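Putative transcriptional regulator, LysR family (Vibrio parahaemolyticus, PDB 3OXN) probably acts as a LysR-type DNA-binding transcription factor, of which this chain is the effector-binding (substrate-binding) domain without the DNA-binding part. Local coordinates at residues P14-T25 and E44-L55; D112-I123 and P161-L170. One frame throughout, in Å; residues are numbered along the deposited sequence.

Interaction 1. Residues P14-T25 and E44-L55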
loop_
_atom_site.group_PDB
_atom_site.type_symbol
_atom_site.label_atom_id
_atom_site.label_comp_id
_atom_site.label_asym_id
_atom_site.label_seq_id
_atom_site.Cartn_x
_atom_site.Cartn_y
_atom_site.Cartn_z
ATOM N N PRO A 14 -23.952 11.314 12.848
ATOM C CA PRO A 14 -25.320 11.184 12.342
ATOM C C PRO A 14 -25.254 10.607 10.948
ATOM O O PRO A 14 -24.191 10.151 10.560
ATOM C CB PRO A 14 -25.825 12.640 12.278
ATOM C CG PRO A 14 -24.811 13.473 13.013
ATOM C CD PRO A 14 -23.503 12.716 12.835
ATOM N N GLN A 15 -26.355 10.641 10.208
ATOM C CA GLN A 15 -26.388 10.040 8.874
ATOM C C GLN A 15 -26.928 10.962 7.768
ATOM O O GLN A 15 -27.162 10.513 6.644
ATOM C CB GLN A 15 -27.187 8.737 8.892
ATOM C CG GLN A 15 -28.516 8.833 8.178
ATOM C CD GLN A 15 -29.552 7.913 8.768
ATOM O OE1 GLN A 15 -29.219 6.892 9.372
ATOM N NE2 GLN A 15 -30.827 8.274 8.606
ATOM N N GLN A 16 -27.133 12.241 8.079
ATOM C CA GLN A 16 -27.351 13.225 7.020
ATOM C C GLN A 16 -26.033 13.282 6.275
ATOM O O GLN A 16 -25.984 13.471 5.054
ATOM C CB GLN A 16 -27.685 14.624 7.579
ATOM C CG GLN A 16 -26.464 15.590 7.743
ATOM C CD GLN A 16 -26.020 16.293 6.437
ATOM O OE1 GLN A 16 -25.039 15.894 5.806
ATOM N NE2 GLN A 16 -26.737 17.344 6.045
ATOM N N CYS A 17 -24.964 13.100 7.040
ATOM C CA CYS A 17 -23.610 13.305 6.566
ATOM C C CYS A 17 -23.336 12.636 5.220
ATOM O O CYS A 17 -23.449 11.417 5.095
ATOM C CB CYS A 17 -22.622 12.805 7.615
ATOM S SG CYS A 17 -20.998 13.495 7.397
ATOM N N ASP A 18 -22.989 13.443 4.219
ATOM C CA ASP A 18 -22.592 12.927 2.913
ATOM C C ASP A 18 -21.237 13.522 2.559
ATOM O O ASP A 18 -20.746 13.428 1.431
ATOM C CB ASP A 18 -23.638 13.274 1.853
ATOM C CG ASP A 18 -23.681 14.758 1.532
ATOM O OD1 ASP A 18 -22.699 15.472 1.840
ATOM O OD2 ASP A 18 -24.700 15.211 0.958
ATOM N N GLN A 19 -20.647 14.156 3.561
ATOM C CA GLN A 19 -19.362 14.798 3.434
ATOM C C GLN A 19 -18.271 13.766 3.261
ATOM O O GLN A 19 -18.356 12.663 3.775
ATOM C CB GLN A 19 -19.113 15.600 4.701
ATOM C CG GLN A 19 -17.673 15.965 4.952
ATOM C CD GLN A 19 -17.548 16.856 6.160
ATOM O OE1 GLN A 19 -18.550 17.399 6.652
ATOM N NE2 GLN A 19 -16.322 17.023 6.646
ATOM N N THR A 20 -17.229 14.123 2.532
ATOM C CA THR A 20 -16.106 13.199 2.387
ATOM C C THR A 20 -14.936 13.501 3.349
ATOM O O THR A 20 -14.635 14.649 3.674
ATOM C CB THR A 20 -15.629 13.076 0.922
ATOM O OG1 THR A 20 -14.204 12.984 0.908
ATOM C CG2 THR A 20 -16.065 14.281 0.112
ATOM N N PHE A 21 -14.293 12.448 3.822
ATOM C CA PHE A 21 -13.219 12.606 4.775
ATOM C C PHE A 21 -11.940 12.153 4.117
ATOM O O PHE A 21 -11.903 11.113 3.457
ATOM C CB PHE A 21 -13.500 11.791 6.043
ATOM C CG PHE A 21 -14.815 12.133 6.703
ATOM C CD1 PHE A 21 -16.006 11.599 6.229
ATOM C CD2 PHE A 21 -14.860 13.001 7.775
ATOM C CE1 PHE A 21 -17.208 11.924 6.810
ATOM C CE2 PHE A 21 -16.067 13.325 8.360
ATOM C CZ PHE A 21 -17.243 12.781 7.871
ATOM N N THR A 22 -10.903 12.967 4.267
ATOM C CA THR A 22 -9.571 12.606 3.840
ATOM C C THR A 22 -8.819 12.065 5.044
ATOM O O THR A 22 -8.652 12.754 6.046
ATOM C CB THR A 22 -8.824 13.828 3.312
ATOM O OG1 THR A 22 -9.607 14.439 2.286
ATOM C CG2 THR A 22 -7.455 13.437 2.758
ATOM N N ILE A 23 -8.365 10.827 4.937
ATOM C CA ILE A 23 -7.523 10.232 5.953
ATOM C C ILE A 23 -6.171 9.926 5.362
ATOM O O ILE A 23 -6.074 9.091 4.472
ATOM C CB ILE A 23 -8.104 8.899 6.419
ATOM C CG1 ILE A 23 -9.554 9.085 6.865
ATOM C CG2 ILE A 23 -7.242 8.316 7.530
ATOM C CD1 ILE A 23 -9.680 9.954 8.082
ATOM N N ALA A 24 -5.131 10.593 5.838
ATOM C CA ALA A 24 -3.766 10.247 5.429
ATOM C C ALA A 24 -3.300 9.087 6.287
ATOM O O ALA A 24 -3.268 9.187 7.518
ATOM C CB ALA A 24 -2.827 11.441 5.589
ATOM N N THR A 25 -2.957 7.965 5.673
ATOM C CA THR A 25 -2.602 6.814 6.508
ATOM C C THR A 25 -1.423 5.943 6.051
ATOM O O THR A 25 -1.013 5.962 4.888
ATOM C CB THR A 25 -3.852 5.966 6.849
ATOM O OG1 THR A 25 -3.450 4.643 7.210
ATOM C CG2 THR A 25 -4.813 5.896 5.678
ATOM N N GLU A 44 -23.076 3.178 9.775
ATOM C CA GLU A 44 -23.478 4.257 10.669
ATOM C C GLU A 44 -23.719 5.585 9.931
ATOM O O GLU A 44 -24.354 6.496 10.471
ATOM C CB GLU A 44 -22.420 4.423 11.766
ATOM C CG GLU A 44 -22.967 4.730 13.155
ATOM C CD GLU A 44 -22.468 6.057 13.702
ATOM O OE1 GLU A 44 -21.273 6.128 14.058
ATOM O OE2 GLU A 44 -23.267 7.018 13.788
ATOM N N ALA A 45 -23.220 5.691 8.698
ATOM C CA ALA A 45 -23.320 6.931 7.926
ATOM C C ALA A 45 -23.309 6.666 6.421
ATOM O O ALA A 45 -22.377 7.072 5.726
ATOM C CB ALA A 45 -22.187 7.864 8.297
ATOM N N PRO A 46 -24.358 5.996 5.914
ATOM C CA PRO A 46 -24.486 5.498 4.532
ATOM C C PRO A 46 -24.038 6.471 3.430
ATOM O O PRO A 46 -23.462 6.033 2.432
ATOM C CB PRO A 46 -25.983 5.221 4.404
ATOM C CG PRO A 46 -26.411 4.899 5.803
ATOM C CD PRO A 46 -25.570 5.737 6.715
ATOM N N ASN A 47 -24.304 7.763 3.594
ATOM C CA ASN A 47 -23.970 8.746 2.557
ATOM C C ASN A 47 -22.501 9.125 2.530
ATOM O O ASN A 47 -22.017 9.715 1.566
ATOM C CB ASN A 47 -24.776 10.026 2.752
ATOM C CG ASN A 47 -26.225 9.866 2.372
ATOM O OD1 ASN A 47 -26.795 10.732 1.693
ATOM N ND2 ASN A 47 -26.839 8.756 2.806
ATOM N N VAL A 48 -21.809 8.799 3.613
ATOM C CA VAL A 48 -20.448 9.252 3.856
ATOM C C VAL A 48 -19.519 8.761 2.745
ATOM O O VAL A 48 -19.793 7.738 2.109
ATOM C CB VAL A 48 -19.974 8.760 5.249
ATOM C CG1 VAL A 48 -19.173 7.460 5.133
ATOM C CG2 VAL A 48 -19.181 9.830 5.950
ATOM N N SER A 49 -18.435 9.500 2.509
ATOM C CA SER A 49 -17.476 9.200 1.443
ATOM C C SER A 49 -16.021 9.291 1.950
ATOM O O SER A 49 -15.673 10.205 2.697
ATOM C CB SER A 49 -17.704 10.173 0.292
ATOM O OG SER A 49 -16.813 9.950 -0.785
ATOM N N PHE A 50 -15.171 8.353 1.542
ATOM C CA PHE A 50 -13.799 8.299 2.059
ATOM C C PHE A 50 -12.665 8.494 1.051
ATOM O O PHE A 50 -12.697 7.989 -0.070
ATOM C CB PHE A 50 -13.571 6.990 2.800
ATOM C CG PHE A 50 -13.913 7.060 4.243
ATOM C CD1 PHE A 50 -13.025 7.612 5.143
ATOM C CD2 PHE A 50 -15.117 6.588 4.700
ATOM C CE1 PHE A 50 -13.327 7.683 6.475
ATOM C CE2 PHE A 50 -15.429 6.664 6.023
ATOM C CZ PHE A 50 -14.529 7.208 6.917
ATOM N N ASN A 51 -11.643 9.213 1.488
ATOM C CA ASN A 51 -10.458 9.396 0.674
ATOM C C ASN A 51 -9.169 9.075 1.428
ATOM O O ASN A 51 -8.660 9.899 2.184
ATOM C CB ASN A 51 -10.394 10.809 0.114
ATOM C CG ASN A 51 -9.492 10.900 -1.093
ATOM O OD1 ASN A 51 -9.312 9.916 -1.803
ATOM N ND2 ASN A 51 -8.916 12.071 -1.331
ATOM N N PHE A 52 -8.644 7.876 1.225
ATOM C CA PHE A 52 -7.414 7.479 1.894
ATOM C C PHE A 52 -6.211 7.675 0.991
ATOM O O PHE A 52 -6.213 7.256 -0.163
ATOM C CB PHE A 52 -7.491 6.024 2.312
ATOM C CG PHE A 52 -8.538 5.749 3.341
ATOM C CD1 PHE A 52 -8.299 6.030 4.679
ATOM C CD2 PHE A 52 -9.762 5.201 2.968
ATOM C CE1 PHE A 52 -9.257 5.764 5.630
ATOM C CE2 PHE A 52 -10.734 4.933 3.900
ATOM C CZ PHE A 52 -10.485 5.211 5.241
ATOM N N LEU A 53 -5.182 8.316 1.510
ATOM C CA LEU A 53 -3.966 8.480 0.730
ATOM C C LEU A 53 -2.757 8.200 1.583
ATOM O O LEU A 53 -2.829 8.265 2.798
ATOM C CB LEU A 53 -3.888 9.875 0.102
ATOM C CG LEU A 53 -4.425 11.011 0.961
ATOM C CD1 LEU A 53 -3.376 11.434 1.974
ATOM C CD2 LEU A 53 -4.831 12.166 0.080
ATOM N N PRO A 54 -1.646 7.851 0.937
ATOM C CA PRO A 54 -0.390 7.590 1.640
ATOM C C PRO A 54 0.092 8.766 2.493
ATOM O O PRO A 54 0.307 9.880 1.991
ATOM C CB PRO A 54 0.588 7.319 0.496
ATOM C CG PRO A 54 -0.270 6.743 -0.574
ATOM C CD PRO A 54 -1.557 7.510 -0.492
ATOM N N LEU A 55 0.251 8.502 3.787
ATOM C CA LEU A 55 0.977 9.401 4.668
ATOM C C LEU A 55 2.395 9.560 4.137
ATOM O O LEU A 55 3.041 8.575 3.785
ATOM C CB LEU A 55 1.065 8.809 6.070
ATOM C CG LEU A 55 1.223 9.876 7.153
ATOM C CD1 LEU A 55 -0.150 10.163 7.771
ATOM C CD2 LEU A 55 2.240 9.476 8.231
HETATM O O HOH W 1 -20.594 11.386 -0.194
#

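Interaction 2. Residues D112-I123 and P161-L170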
loop_
_atom_site.group_PDB
_atom_site.type_symbol
_atom_site.label_atom_id
_atom_site.label_comp_id
_atom_site.label_asym_id
_atom_site.label_seq_id
_atom_site.Cartn_x
_atom_site.Cartn_y
_atom_site.Cartn_z
ATOM N N ASP A 112 19.138 -17.731 15.184
ATOM C CA ASP A 112 18.458 -18.130 13.952
ATOM C C ASP A 112 17.992 -16.900 13.188
ATOM O O ASP A 112 18.177 -16.798 11.969
ATOM C CB ASP A 112 17.259 -19.030 14.245
ATOM C CG ASP A 112 17.606 -20.190 15.158
ATOM O OD1 ASP A 112 17.879 -19.954 16.362
ATOM O OD2 ASP A 112 17.589 -21.338 14.662
ATOM N N TYR A 113 17.382 -15.969 13.911
ATOM C CA TYR A 113 16.923 -14.723 13.316
ATOM C C TYR A 113 18.073 -14.063 12.536
ATOM O O TYR A 113 17.946 -13.758 11.344
ATOM C CB TYR A 113 16.391 -13.804 14.422
ATOM C CG TYR A 113 15.689 -12.550 13.956
ATOM C CD1 TYR A 113 16.321 -11.322 14.011
ATOM C CD2 TYR A 113 14.384 -12.597 13.484
ATOM C CE1 TYR A 113 15.683 -10.181 13.596
ATOM C CE2 TYR A 113 13.734 -11.468 13.065
ATOM C CZ TYR A 113 14.385 -10.253 13.119
ATOM O OH TYR A 113 13.747 -9.102 12.684
ATOM N N LEU A 114 19.204 -13.882 13.211
ATOM C CA LEU A 114 20.369 -13.199 12.647
ATOM C C LEU A 114 21.114 -13.942 11.517
ATOM O O LEU A 114 22.030 -13.378 10.917
ATOM C CB LEU A 114 21.354 -12.827 13.764
ATOM C CG LEU A 114 21.176 -11.448 14.408
ATOM C CD1 LEU A 114 19.735 -10.999 14.407
ATOM C CD2 LEU A 114 21.730 -11.451 15.821
ATOM N N SER A 115 20.722 -15.180 11.216
ATOM C CA SER A 115 21.398 -15.960 10.179
ATOM C C SER A 115 20.630 -16.018 8.873
ATOM O O SER A 115 21.040 -16.712 7.953
ATOM C CB SER A 115 21.604 -17.414 10.624
ATOM O OG SER A 115 21.514 -17.559 12.024
ATOM N N HIS A 116 19.498 -15.336 8.792
ATOM C CA HIS A 116 18.626 -15.495 7.631
ATOM C C HIS A 116 18.340 -14.163 6.944
ATOM O O HIS A 116 18.414 -13.104 7.584
ATOM C CB HIS A 116 17.308 -16.164 8.047
ATOM C CG HIS A 116 17.424 -17.631 8.319
ATOM N ND1 HIS A 116 17.134 -18.589 7.370
ATOM C CD2 HIS A 116 17.781 -18.304 9.436
ATOM C CE1 HIS A 116 17.316 -19.792 7.890
ATOM N NE2 HIS A 116 17.710 -19.647 9.143
ATOM N N PRO A 117 17.998 -14.213 5.641
ATOM C CA PRO A 117 17.648 -13.007 4.881
ATOM C C PRO A 117 16.364 -12.432 5.456
ATOM O O PRO A 117 15.448 -13.197 5.753
ATOM C CB PRO A 117 17.360 -13.536 3.473
ATOM C CG PRO A 117 17.649 -14.999 3.504
ATOM C CD PRO A 117 17.686 -15.444 4.902
ATOM N N HIS A 118 16.298 -11.120 5.610
ATOM C CA HIS A 118 15.145 -10.488 6.225
ATOM C C HIS A 118 14.377 -9.672 5.201
ATOM O O HIS A 118 14.977 -8.934 4.424
ATOM C CB HIS A 118 15.586 -9.570 7.373
ATOM C CG HIS A 118 15.995 -10.294 8.622
ATOM N ND1 HIS A 118 17.123 -11.087 8.689
ATOM C CD2 HIS A 118 15.446 -10.313 9.860
ATOM C CE1 HIS A 118 17.237 -11.579 9.914
ATOM N NE2 HIS A 118 16.238 -11.121 10.645
ATOM N N ALA A 119 13.052 -9.814 5.205
ATOM C CA ALA A 119 12.167 -8.963 4.407
ATOM C C ALA A 119 11.296 -8.110 5.326
ATOM O O ALA A 119 10.491 -8.638 6.085
ATOM C CB ALA A 119 11.308 -9.806 3.488
HETATM N N MSE A 120 11.459 -6.792 5.274
HETATM C CA MSE A 120 10.761 -5.924 6.224
HETATM C C MSE A 120 9.552 -5.227 5.644
HETATM O O MSE A 120 9.684 -4.290 4.867
HETATM C CB MSE A 120 11.704 -4.876 6.783
HETATM C CG MSE A 120 11.033 -3.978 7.782
HETATM SE SE MSE A 120 12.320 -3.031 8.906
HETATM C CE MSE A 120 13.567 -4.494 9.306
ATOM N N ILE A 121 8.369 -5.657 6.051
ATOM C CA ILE A 121 7.153 -5.164 5.429
ATOM C C ILE A 121 6.407 -4.173 6.314
ATOM O O ILE A 121 6.428 -4.310 7.529
ATOM C CB ILE A 121 6.246 -6.345 5.046
ATOM C CG1 ILE A 121 6.773 -6.983 3.767
ATOM C CG2 ILE A 121 4.802 -5.895 4.873
ATOM C CD1 ILE A 121 7.069 -5.950 2.706
ATOM N N ALA A 122 5.812 -3.149 5.700
ATOM C CA ALA A 122 4.819 -2.259 6.321
ATOM C C ALA A 122 5.257 -1.550 7.594
ATOM O O ALA A 122 4.421 -1.030 8.342
ATOM C CB ALA A 122 3.526 -3.016 6.565
ATOM N N ILE A 123 6.563 -1.538 7.829
ATOM C CA ILE A 123 7.162 -0.948 9.017
ATOM C C ILE A 123 7.639 0.443 8.673
ATOM O O ILE A 123 8.422 0.613 7.737
ATOM C CB ILE A 123 8.415 -1.735 9.410
ATOM C CG1 ILE A 123 8.043 -3.135 9.916
ATOM C CG2 ILE A 123 9.251 -0.953 10.408
ATOM C CD1 ILE A 123 7.390 -3.180 11.302
ATOM N N PRO A 161 14.929 -18.069 1.786
ATOM C CA PRO A 161 14.402 -18.375 3.120
ATOM C C PRO A 161 14.248 -17.101 3.941
ATOM O O PRO A 161 14.905 -16.964 4.988
ATOM C CB PRO A 161 15.504 -19.227 3.747
ATOM C CG PRO A 161 16.686 -19.187 2.774
ATOM C CD PRO A 161 16.394 -18.154 1.739
ATOM N N ILE A 162 13.403 -16.176 3.489
ATOM C CA ILE A 162 13.310 -14.908 4.197
ATOM C C ILE A 162 12.438 -14.988 5.440
ATOM O O ILE A 162 11.492 -15.773 5.507
ATOM C CB ILE A 162 12.820 -13.758 3.308
ATOM C CG1 ILE A 162 11.613 -14.205 2.484
ATOM C CG2 ILE A 162 13.951 -13.226 2.437
ATOM C CD1 ILE A 162 10.893 -13.051 1.813
ATOM N N ILE A 163 12.792 -14.178 6.430
ATOM C CA ILE A 163 11.948 -13.934 7.584
ATOM C C ILE A 163 11.334 -12.550 7.410
ATOM O O ILE A 163 12.049 -11.531 7.370
ATOM C CB ILE A 163 12.751 -13.987 8.892
ATOM C CG1 ILE A 163 13.311 -15.389 9.126
ATOM C CG2 ILE A 163 11.892 -13.555 10.064
ATOM C CD1 ILE A 163 14.498 -15.393 10.043
ATOM N N ILE A 164 10.009 -12.530 7.296
ATOM C CA ILE A 164 9.262 -11.307 7.026
ATOM C C ILE A 164 8.861 -10.608 8.323
ATOM O O ILE A 164 7.959 -11.071 9.009
ATOM C CB ILE A 164 7.968 -11.605 6.220
ATOM C CG1 ILE A 164 8.286 -12.184 4.841
ATOM C CG2 ILE A 164 7.172 -10.349 6.033
ATOM C CD1 ILE A 164 8.690 -13.647 4.866
ATOM N N THR A 165 9.514 -9.503 8.672
ATOM C CA THR A 165 9.087 -8.743 9.847
ATOM C C THR A 165 7.925 -7.826 9.501
ATOM O O THR A 165 7.906 -7.228 8.436
ATOM C CB THR A 165 10.208 -7.888 10.418
ATOM O OG1 THR A 165 11.289 -8.731 10.844
ATOM C CG2 THR A 165 9.674 -7.080 11.592
ATOM N N VAL A 166 6.959 -7.712 10.402
ATOM C CA VAL A 166 5.738 -6.946 10.137
ATOM C C VAL A 166 5.099 -6.549 11.449
ATOM O O VAL A 166 5.274 -7.249 12.451
ATOM C CB VAL A 166 4.679 -7.795 9.422
ATOM C CG1 VAL A 166 4.920 -7.844 7.937
ATOM C CG2 VAL A 166 4.623 -9.181 10.032
ATOM N N PRO A 167 4.328 -5.444 11.445
ATOM C CA PRO A 167 3.504 -5.107 12.613
ATOM C C PRO A 167 2.642 -6.313 12.997
ATOM O O PRO A 167 2.050 -6.925 12.103
ATOM C CB PRO A 167 2.621 -3.959 12.104
ATOM C CG PRO A 167 3.349 -3.384 10.981
ATOM C CD PRO A 167 4.094 -4.518 10.324
ATOM N N ALA A 168 2.581 -6.639 14.289
ATOM C CA ALA A 168 1.917 -7.849 14.782
ATOM C C ALA A 168 0.585 -8.210 14.114
ATOM O O ALA A 168 0.419 -9.330 13.620
ATOM C CB ALA A 168 1.723 -7.751 16.275
ATOM N N ASP A 169 -0.353 -7.261 14.111
ATOM C CA ASP A 169 -1.743 -7.515 13.715
ATOM C C ASP A 169 -1.818 -7.953 12.271
ATOM O O ASP A 169 -2.716 -8.702 11.882
ATOM C CB ASP A 169 -2.621 -6.267 13.896
ATOM C CG ASP A 169 -2.254 -5.450 15.132
ATOM O OD1 ASP A 169 -3.191 -5.008 15.833
ATOM O OD2 ASP A 169 -1.039 -5.231 15.396
ATOM N N LEU A 170 -0.872 -7.460 11.480
ATOM C CA LEU A 170 -0.820 -7.767 10.059
ATOM C C LEU A 170 -0.340 -9.192 9.848
ATOM O O LEU A 170 -0.902 -9.928 9.041
ATOM C CB LEU A 170 0.101 -6.799 9.325
ATOM C CG LEU A 170 0.135 -7.117 7.835
ATOM C CD1 LEU A 170 -1.284 -7.193 7.295
ATOM C CD2 LEU A 170 0.933 -6.093 7.079
#

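Interaction 1. Residues P14-T25 and E44-L55
Parallel strands 20-25 and 49-54 of a beta-alpha-beta unit with crossover helix 28-44 are joined by backbone hydrogen bonds from the Phe21-Ser49 pair to the Thr25-Leu55 pair. Phe21 gives its N to Ser49 O (2.9 Å) and takes Asn51 N on its own O (2.7 Å); Ile23 and Thr25 repeat the scheme with Asn51, Leu53 and Leu55. On the buried face, toward helix 28-44 (Met30, Ile41), Ile23 and Phe52 run side by side, and Ile23 CB lies 3.4 Å from Phe52 CD1. Thr25, at the strand end, brings its CG2 obliquely to Phe52 CD1. The Phe21 and Phe50 rings meet obliquely, planes at 34°, and Ile23 CG1 reaches the Phe50 edge. The strand-helix-strand unit is the first crossover of the periplasmic-binding-protein fold, with helix 206-227 also against Phe21 and Ile23. The other face carries Thr20, Ser49, Thr22, Asn51, Ala24 and Leu53; there Leu53 CD1 packs on Ala24 CB at 3.7 Å. Ser49 OG, anti to the backbone N (chi1 180°), bonds to Met143 O of the second subunit, whose strand continues the sheet beyond Phe50 and Asn51. Before the strands, a water donates to Asp18 O (2.6 Å) and Asn47 O.

Interaction 2. Residues D112-I123 and P161-L170
Pro117 O accepts Ile163 N at 2.9 Å, the first of four backbone bonds that pair strand 117-120 with strand 163-167 in parallel. Ala119 uses both its N and its O toward this strand, giving its N to Ile163 O and taking Thr165 N on its O, and Ile121 N closes the series on Thr165 O. The dense part lies along this run. Ala119 CB rests against Ile162 CD1 (3.7 Å) and Ile164 CG1 (4.1 Å). Farther on, Ile121 lies alongside Val166, pointing the same way, with Ile121 CB 3.5 Å from Val166 CG1. On the face that bears His118, Met120 (selenomethionine), Ile163 and Thr165, Tyr113 reaches in from the end of helix 110-114. Its CG stands anti to the backbone N (chi1 -171°), which carries the ring past Ile163 CG2 and brings its OH within 3.1 Å of Thr165 OG1. These hydroxyls form a hydrogen bond inside the protein, near Cys95 and Val93 of the neighbouring strand 93-98. The solvent side is the Pro161 end. There the Pro117 and Pro161 side chains cross at about a right angle, with 3.8 Å from Pro117 CG to Pro161 CD, and His116 presents its ring edge to Pro161 O without bonding to it; His101 NE2 bonds weakly to that oxygen. His116 CB touches Ile163 CD1 at 3.5 Å. At the other end Pro167, the N-cap of helix 168-177, packs its CD on Ile123 CD1 at 3.7 Å. Strand 142-146 flanks 117-120 and strand 93-98 flanks 163-167, making these two strands interior members of a five-stranded mixed sheet, the Rossmann-like core of one lobe of a periplasmic-binding-protein fold.

In the fold
Interactions 1 and 2 each pair two parallel strands, but in the separate sheets of the two lobes, on opposite sides of the chain's centre, with their centres about 33 Å apart. Interaction 1 includes the strand that is outermost within its chain and is extended by the second subunit, and its exposed loops and polar face leave it partly buried. Interaction 2 lies inside its sheet, is mostly buried and touches no other chain. Phenylalanines dominate the apolar side of 14-25 with 44-55, whereas isoleucine, alanine and proline, plus one tyrosine-threonine bond, fill 112-123 with 161-170. Helix 28-44 touches both contacts, through Met30 in the first and Tyr28 in the second.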